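Side-chain contacts in SPT6 (Antonospora locustae, PDB 2XP1), which acts in transcription elongation and interacts with RNA polymerase II through the tandem SH2 domains of its C-terminal region: residues A[52-55]-A[56-59]; A[86-89]-A[90-94]. One frame throughout, in Å; residues are numbered along the deposited sequence.

How the contacts relate
Both contacts belong to the first half of the tandem SH2 unit: contact 1 is the hairpin end between strands 46-52 and 57-65, and contact 2 is two turns of helix 80-100, which lies against those strands. Their centres are about 15 Å apart, yet they meet where Phe-53 CZ packs 4.2 Å from Ile-91 CG2. The helix reaches the hairpin again further on, as Lys-99 NZ donates to the carbonyl oxygen of Phe-53. Both also touch the second half: the hairpin through Phe-129 and Arg-131, the helix through Ser-154 and Asp-155. Together they therefore sit where the two halves of the unit adjoin.

Contact 1: residues A[52-55]-A[56-59]; sequences KFAS and DVFV
Phe-58 turns its CG opposite its own carbonyl carbon (chi1 -59°), while Lys-52 sets its CG opposite the backbone N (chi1 159°), and the two side chains run alongside each other on one face of the hairpin. The ring meets the root of the lysine, CE2 lying 3.6 Å from Lys-52 CB, and its other flank approaches the turn, with CE1 3.5 Å from Ser-55 O. Beyond this, Phe-58 packs on Glu-26, Leu-29 and Arg-30 of helix 22-31, and the lysine NZ bends off to the carbonyls of Leu-29 and Asp-34. With an alanine in place of Phe-58, the Lys-52 methylenes and this side of helix 22-31 would probably lose their shared packing partner, leaving a gap between sheet and helix. Phe-53 serves a separate cluster. Val-59 CG2 sits over one face of its ring, 3.8 Å from the centroid and 16° off the normal, a CH-pi contact displaced toward the rim; Val-57 CG1 comes 3.6 Å from Phe-53 CB. The Phe-53 ring also meets Phe-129 edge-to-face. The backbone bonds shift the register here. Val-57 O receives Phe-53 N at 2.7 Å and, more weakly, Ala-54 N at 3.3 Å, whereas Val-57 N donates to Ala-54 O at 2.7 Å from above the carbonyl plane. Two residues thus face one: a classic beta bulge, next to the type I turn of a tight hairpin joining two central strands of an SH2 sheet.

Contact 2: residues A[86-89]-A[90-94]; sequences VYVR and PILRN
Ile-91 lays its CD1 methyl over one face of the Tyr-87 ring, 4.1 Å from the centroid and 20° off the normal, and this CH-pi contact lies at the heart of the tightly packed side of the helix. The methyl is displaced toward the hydroxyl end of the ring, touching CE2 at 3.9 Å. Tyr-87 reaches this place because its CG stands opposite the backbone N (chi1 -173°), and its OH is hydrogen-bonded to Ser-73 OG, which fixes the far end of the ring. Next to this pair, Val-88 and Leu-92 point the same way, their CG1 and CD1 methyls 4.1 Å apart. All four side chains lie on the sheet: Tyr-87 and Val-88 meet Leu-49, Ile-91 and Leu-92 meet Ile-51, and Met-61 adds to the cover of Tyr-87 and Ile-91.

The other side is looser and faces solvent. Arg-89 and Arg-93 follow one another there with Arg-89 NE 6.3 Å from Arg-93 NH2, like charges not in contact, on an exposed surface where solvent could screen them. The aliphatic stem of Arg-93 runs near the preceding turn, Arg-93 CB being 3.6 Å from Arg-89 O.

Pro-90 lies between these two sides and packs against Asp-155. Lacking an N-H, it breaks the bonding ladder, and its CG instead comes 3.6 Å from Val-86 O; the helix widens over 86-88 and kinks. Regular bonding then resumes, with Leu-92 N donating to Val-88 O at 2.9 Å and Arg-93 N to Arg-89 O at 2.8 Å. The chemistry implies an amphipathic helix held to the sheet mainly by apolar and ring contacts, its two arginines on the exposed side.

Contact 1: residues A[52-55]-A[56-59]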
loop_
_atom_site.group_PDB
_atom_site.type_symbol
_atom_site.label_atom_id
_atom_site.label_comp_id
_atom_site.label_asym_id
_atom_site.label_seq_id
_atom_site.Cartn_x
_atom_site.Cartn_y
_atom_site.Cartn_z
ATOM N N LYS A 52 -2.591 5.740 -20.368
ATOM C CA LYS A 52 -1.959 5.060 -21.496
ATOM C C LYS A 52 -0.614 4.492 -21.025
ATOM O O LYS A 52 0.295 5.242 -20.678
ATOM C CB LYS A 52 -1.746 6.075 -22.635
ATOM C CG LYS A 52 -0.688 5.701 -23.667
ATOM C CD LYS A 52 -0.662 6.656 -24.884
ATOM C CE LYS A 52 -0.013 8.010 -24.567
ATOM N NZ LYS A 52 -0.276 9.036 -25.673
ATOM N N PHE A 53 -0.489 3.174 -20.963
ATOM C CA PHE A 53 0.795 2.579 -20.542
ATOM C C PHE A 53 1.743 2.513 -21.719
ATOM O O PHE A 53 2.944 2.747 -21.554
ATOM C CB PHE A 53 0.590 1.210 -19.903
ATOM C CG PHE A 53 0.393 1.277 -18.419
ATOM C CD1 PHE A 53 -0.368 2.296 -17.853
ATOM C CD2 PHE A 53 0.912 0.310 -17.593
ATOM C CE1 PHE A 53 -0.563 2.361 -16.485
ATOM C CE2 PHE A 53 0.740 0.386 -16.211
ATOM C CZ PHE A 53 0.007 1.395 -15.672
ATOM N N ALA A 54 1.174 2.247 -22.897
ATOM C CA ALA A 54 1.871 2.124 -24.160
ATOM C C ALA A 54 0.779 2.221 -25.214
ATOM O O ALA A 54 -0.413 2.098 -24.893
ATOM C CB ALA A 54 2.579 0.773 -24.269
ATOM N N SER A 55 1.204 2.452 -26.450
ATOM C CA SER A 55 0.352 2.553 -27.646
ATOM C C SER A 55 -0.930 1.709 -27.686
ATOM O O SER A 55 -1.952 2.144 -28.228
ATOM C CB SER A 55 1.182 2.178 -28.868
ATOM O OG SER A 55 2.215 3.116 -29.104
ATOM N N ASP A 56 -0.850 0.483 -27.175
ATOM C CA ASP A 56 -2.001 -0.397 -27.158
ATOM C C ASP A 56 -2.253 -0.931 -25.770
ATOM O O ASP A 56 -2.951 -1.922 -25.627
ATOM C CB ASP A 56 -1.826 -1.560 -28.139
ATOM C CG ASP A 56 -0.717 -2.498 -27.736
ATOM O OD1 ASP A 56 0.207 -2.062 -27.006
ATOM O OD2 ASP A 56 -0.761 -3.669 -28.165
ATOM N N VAL A 57 -1.705 -0.283 -24.743
ATOM C CA VAL A 57 -2.008 -0.680 -23.356
ATOM C C VAL A 57 -2.652 0.442 -22.588
ATOM O O VAL A 57 -2.032 1.477 -22.337
ATOM C CB VAL A 57 -0.779 -1.189 -22.614
ATOM C CG1 VAL A 57 -1.180 -1.687 -21.214
ATOM C CG2 VAL A 57 -0.095 -2.315 -23.428
ATOM N N PHE A 58 -3.901 0.243 -22.203
ATOM C CA PHE A 58 -4.599 1.269 -21.442
ATOM C C PHE A 58 -5.130 0.744 -20.106
ATOM O O PHE A 58 -5.670 -0.356 -20.040
ATOM C CB PHE A 58 -5.702 1.897 -22.300
ATOM C CG PHE A 58 -5.178 2.524 -23.552
ATOM C CD1 PHE A 58 -5.056 1.777 -24.709
ATOM C CD2 PHE A 58 -4.770 3.855 -23.570
ATOM C CE1 PHE A 58 -4.536 2.335 -25.870
ATOM C CE2 PHE A 58 -4.236 4.418 -24.727
ATOM C CZ PHE A 58 -4.130 3.663 -25.877
ATOM N N VAL A 59 -4.958 1.517 -19.040
ATOM C CA VAL A 59 -5.495 1.104 -17.772
ATOM C C VAL A 59 -6.667 2.021 -17.443
ATOM O O VAL A 59 -6.529 3.260 -17.485
ATOM C CB VAL A 59 -4.423 1.206 -16.693
ATOM C CG1 VAL A 59 -5.029 1.110 -15.342
ATOM C CG2 VAL A 59 -3.416 0.072 -16.872
#

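Contact 2: residues A[86-89]-A[90-94]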
loop_
_atom_site.group_PDB
_atom_site.type_symbol
_atom_site.label_atom_id
_atom_site.label_comp_id
_atom_site.label_asym_id
_atom_site.label_seq_id
_atom_site.Cartn_x
_atom_site.Cartn_y
_atom_site.Cartn_z
ATOM N N VAL A 86 -1.726 12.510 -5.967
ATOM C CA VAL A 86 -1.420 11.450 -5.028
ATOM C C VAL A 86 -1.321 10.129 -5.734
ATOM O O VAL A 86 -0.549 9.290 -5.329
ATOM C CB VAL A 86 -2.423 11.398 -3.831
ATOM C CG1 VAL A 86 -2.310 10.095 -3.071
ATOM C CG2 VAL A 86 -2.167 12.537 -2.893
ATOM N N TYR A 87 -2.063 9.960 -6.822
ATOM C CA TYR A 87 -2.218 8.637 -7.409
ATOM C C TYR A 87 -1.668 8.498 -8.814
ATOM O O TYR A 87 -0.834 7.620 -9.064
ATOM C CB TYR A 87 -3.677 8.187 -7.290
ATOM C CG TYR A 87 -3.910 6.778 -7.707
ATOM C CD1 TYR A 87 -3.474 5.715 -6.909
ATOM C CD2 TYR A 87 -4.560 6.498 -8.893
ATOM C CE1 TYR A 87 -3.690 4.396 -7.287
ATOM C CE2 TYR A 87 -4.780 5.185 -9.295
ATOM C CZ TYR A 87 -4.346 4.129 -8.477
ATOM O OH TYR A 87 -4.555 2.806 -8.878
ATOM N N VAL A 88 -2.088 9.381 -9.722
ATOM C CA VAL A 88 -1.665 9.320 -11.143
ATOM C C VAL A 88 -0.192 9.742 -11.449
ATOM O O VAL A 88 0.532 9.018 -12.132
ATOM C CB VAL A 88 -2.671 10.094 -12.056
ATOM C CG1 VAL A 88 -2.285 9.997 -13.493
ATOM C CG2 VAL A 88 -4.112 9.573 -11.863
ATOM N N ARG A 89 0.257 10.908 -10.974
ATOM C CA ARG A 89 1.632 11.359 -11.277
ATOM C C ARG A 89 2.711 10.320 -10.915
ATOM O O ARG A 89 3.592 10.040 -11.746
ATOM C CB ARG A 89 1.960 12.758 -10.707
ATOM C CG ARG A 89 1.217 13.875 -11.445
ATOM C CD ARG A 89 1.876 15.259 -11.290
ATOM N NE ARG A 89 1.194 16.141 -10.325
ATOM C CZ ARG A 89 0.070 16.841 -10.555
ATOM N NH1 ARG A 89 -0.564 16.782 -11.734
ATOM N NH2 ARG A 89 -0.434 17.608 -9.590
ATOM N N PRO A 90 2.630 9.718 -9.705
ATOM C CA PRO A 90 3.657 8.725 -9.340
ATOM C C PRO A 90 3.592 7.474 -10.200
ATOM O O PRO A 90 4.630 6.887 -10.465
ATOM C CB PRO A 90 3.345 8.391 -7.874
ATOM C CG PRO A 90 2.382 9.467 -7.410
ATOM C CD PRO A 90 1.647 9.905 -8.624
ATOM N N ILE A 91 2.395 7.077 -10.632
ATOM C CA ILE A 91 2.279 6.052 -11.693
ATOM C C ILE A 91 3.061 6.489 -12.916
ATOM O O ILE A 91 3.872 5.730 -13.432
ATOM C CB ILE A 91 0.806 5.646 -12.022
ATOM C CG1 ILE A 91 0.191 4.885 -10.830
ATOM C CG2 ILE A 91 0.766 4.749 -13.193
ATOM C CD1 ILE A 91 -1.314 4.587 -10.940
ATOM N N LEU A 92 2.866 7.729 -13.361
ATOM C CA LEU A 92 3.568 8.212 -14.558
ATOM C C LEU A 92 5.070 8.250 -14.352
ATOM O O LEU A 92 5.833 7.943 -15.274
ATOM C CB LEU A 92 3.061 9.586 -14.979
ATOM C CG LEU A 92 1.552 9.663 -15.209
ATOM C CD1 LEU A 92 1.107 11.086 -15.569
ATOM C CD2 LEU A 92 1.117 8.675 -16.285
ATOM N N ARG A 93 5.497 8.641 -13.152
ATOM C CA ARG A 93 6.915 8.677 -12.812
ATOM C C ARG A 93 7.484 7.258 -12.898
ATOM O O ARG A 93 8.514 7.021 -13.505
ATOM C CB ARG A 93 7.147 9.326 -11.424
ATOM C CG ARG A 93 7.153 10.891 -11.436
ATOM C CD ARG A 93 7.075 11.504 -10.033
ATOM N NE ARG A 93 6.809 12.940 -10.086
ATOM C CZ ARG A 93 7.734 13.886 -9.924
ATOM N NH1 ARG A 93 9.003 13.561 -9.694
ATOM N NH2 ARG A 93 7.390 15.169 -9.990
ATOM N N ASN A 94 6.755 6.319 -12.317
ATOM C CA ASN A 94 7.050 4.910 -12.479
ATOM C C ASN A 94 7.135 4.423 -13.946
ATOM O O ASN A 94 8.132 3.823 -14.337
ATOM C CB ASN A 94 6.017 4.102 -11.715
ATOM C CG ASN A 94 6.588 2.879 -11.141
ATOM O OD1 ASN A 94 7.799 2.687 -11.162
ATOM N ND2 ASN A 94 5.732 2.014 -10.622
#